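Local structure of viral structural protein 4 (Bombyx mori cytoplasmic polyhedrosis virus, 6TZ0) at residues G387-L390 and A391-D395. The protein binds GTP, probably through a P-loop-like site, and probably works with the viral RNA-dependent RNA polymerase in transcription inside the capsid. Numbering follows the deposited sequence.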
loop_
_atom_site.group_PDB
_atom_site.type_symbol
_atom_site.label_atom_id
_atom_site.label_comp_id
_atom_site.label_asym_id
_atom_site.label_seq_id
_atom_site.Cartn_x
_atom_site.Cartn_y
_atom_site.Cartn_z
ATOM N N GLY B 387 11.376 -11.147 35.627
ATOM C CA GLY B 387 11.378 -10.509 36.931
ATOM C C GLY B 387 12.265 -11.221 37.932
ATOM O O GLY B 387 13.050 -10.584 38.641
ATOM N N ARG B 388 12.179 -12.551 37.984
ATOM C CA ARG B 388 13.031 -13.309 38.888
ATOM C C ARG B 388 14.475 -13.360 38.411
ATOM O O ARG B 388 15.370 -13.620 39.218
ATOM C CB ARG B 388 12.488 -14.724 39.068
ATOM C CG ARG B 388 11.131 -14.789 39.748
ATOM C CD ARG B 388 10.747 -16.221 40.034
ATOM N NE ARG B 388 9.429 -16.382 40.633
ATOM C CZ ARG B 388 8.371 -16.847 39.984
ATOM N NH1 ARG B 388 8.485 -17.240 38.726
ATOM N NH2 ARG B 388 7.213 -16.965 40.610
ATOM N N TRP B 389 14.721 -13.121 37.125
ATOM C CA TRP B 389 16.088 -12.959 36.645
ATOM C C TRP B 389 16.665 -11.616 37.076
ATOM O O TRP B 389 17.778 -11.544 37.608
ATOM C CB TRP B 389 16.108 -13.069 35.127
ATOM C CG TRP B 389 17.449 -12.888 34.521
ATOM C CD1 TRP B 389 18.463 -13.789 34.486
ATOM C CD2 TRP B 389 17.947 -11.699 33.904
ATOM N NE1 TRP B 389 19.551 -13.252 33.848
ATOM C CE2 TRP B 389 19.260 -11.965 33.490
ATOM C CE3 TRP B 389 17.401 -10.439 33.650
ATOM C CZ2 TRP B 389 20.034 -11.020 32.833
ATOM C CZ3 TRP B 389 18.170 -9.506 32.998
ATOM C CH2 TRP B 389 19.473 -9.798 32.599
ATOM N N LEU B 390 15.914 -10.539 36.841
ATOM C CA LEU B 390 16.385 -9.189 37.106
ATOM C C LEU B 390 16.456 -8.888 38.594
ATOM O O LEU B 390 17.205 -7.994 38.996
ATOM C CB LEU B 390 15.474 -8.196 36.385
ATOM C CG LEU B 390 15.792 -6.705 36.336
ATOM C CD1 LEU B 390 17.104 -6.480 35.636
ATOM C CD2 LEU B 390 14.687 -5.989 35.609
ATOM N N ALA B 391 15.724 -9.628 39.428
ATOM C CA ALA B 391 15.878 -9.452 40.865
ATOM C C ALA B 391 17.213 -9.976 41.377
ATOM O O ALA B 391 17.637 -9.592 42.472
ATOM C CB ALA B 391 14.737 -10.139 41.605
ATOM N N LYS B 392 17.881 -10.841 40.618
ATOM C CA LYS B 392 19.221 -11.307 40.941
ATOM C C LYS B 392 20.310 -10.569 40.180
ATOM O O LYS B 392 21.339 -10.224 40.763
ATOM C CB LYS B 392 19.346 -12.803 40.648
ATOM C CG LYS B 392 18.446 -13.684 41.476
ATOM C CD LYS B 392 18.881 -13.684 42.922
ATOM C CE LYS B 392 17.977 -14.551 43.772
ATOM N NZ LYS B 392 18.119 -15.991 43.439
ATOM N N ASN B 393 20.103 -10.298 38.893
ATOM C CA ASN B 393 21.187 -9.924 37.994
ATOM C C ASN B 393 21.151 -8.465 37.553
ATOM O O ASN B 393 21.736 -8.125 36.526
ATOM C CB ASN B 393 21.178 -10.825 36.762
ATOM C CG ASN B 393 21.642 -12.223 37.063
ATOM O OD1 ASN B 393 22.630 -12.420 37.766
ATOM N ND2 ASN B 393 20.926 -13.206 36.548
ATOM N N LYS B 394 20.505 -7.582 38.312
ATOM C CA LYS B 394 20.433 -6.187 37.884
ATOM C C LYS B 394 21.696 -5.400 38.193
ATOM O O LYS B 394 21.791 -4.237 37.794
ATOM C CB LYS B 394 19.239 -5.476 38.519
ATOM C CG LYS B 394 19.314 -5.329 40.023
ATOM C CD LYS B 394 18.093 -4.600 40.549
ATOM C CE LYS B 394 18.153 -4.417 42.054
ATOM N NZ LYS B 394 18.047 -5.710 42.771
ATOM N N ASP B 395 22.662 -5.999 38.884
ATOM C CA ASP B 395 23.919 -5.336 39.183
ATOM C C ASP B 395 25.115 -5.937 38.468
ATOM O O ASP B 395 26.133 -5.252 38.329
ATOM C CB ASP B 395 24.184 -5.357 40.694
ATOM C CG ASP B 395 23.189 -4.522 41.461
ATOM O OD1 ASP B 395 22.671 -3.546 40.881
ATOM O OD2 ASP B 395 22.921 -4.839 42.638
#
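Trp389 and Asn393 meet one turn apart along helix 385-393, in the tight part of the contact. CB of Asn393 lies over a face of the indole, 4.2 Å from the centroid of its five-membered ring. This is a CH-pi contact. Trp389 CG stands anti to the backbone N (chi1 179°), which swings the indole back so that its pyrrole part comes under Asn393 CB. The Asn393 amide is tilted 59° from the ring plane. Its ND2 comes within 3.0 Å of Trp389 NE1, but both are donors and do not bond to each other. Each is satisfied elsewhere: NE1 by Ser400 O and ND2 by the hydroxyl of Tyr405. Phe401 and Phe471 also meet the indole, so this side is buried.

Leu390 belongs to the packed part too. Its CD1 touches Lys394 CB at 3.7 Å, and the two side chains cross at about a right angle. Tyr417 of helix 417-427 touches both.

The backbone is gripped at one carbonyl. Trp389 O accepts from Asn393 N at 2.9 Å and from Lys392 N at 3.1 Å. Ala391 N bonds to Gly387 O at 2.9 Å.

The far ends of the lysines form the loose, solvent side. Lys392 keeps CB and CG by the carbonyls of Trp389 and Arg388, with Leu409 and Asn414 beside the chain. Lys394 leaves in a different direction, starting over Leu390 O.

This is an i to i+4 side-chain pair on a helix, with Trp389 O taking both an i+3 and an i+4 donor. The helix follows strand 378-381, an outermost strand of the parallel sheet, in a domain consistent with a P-loop fold.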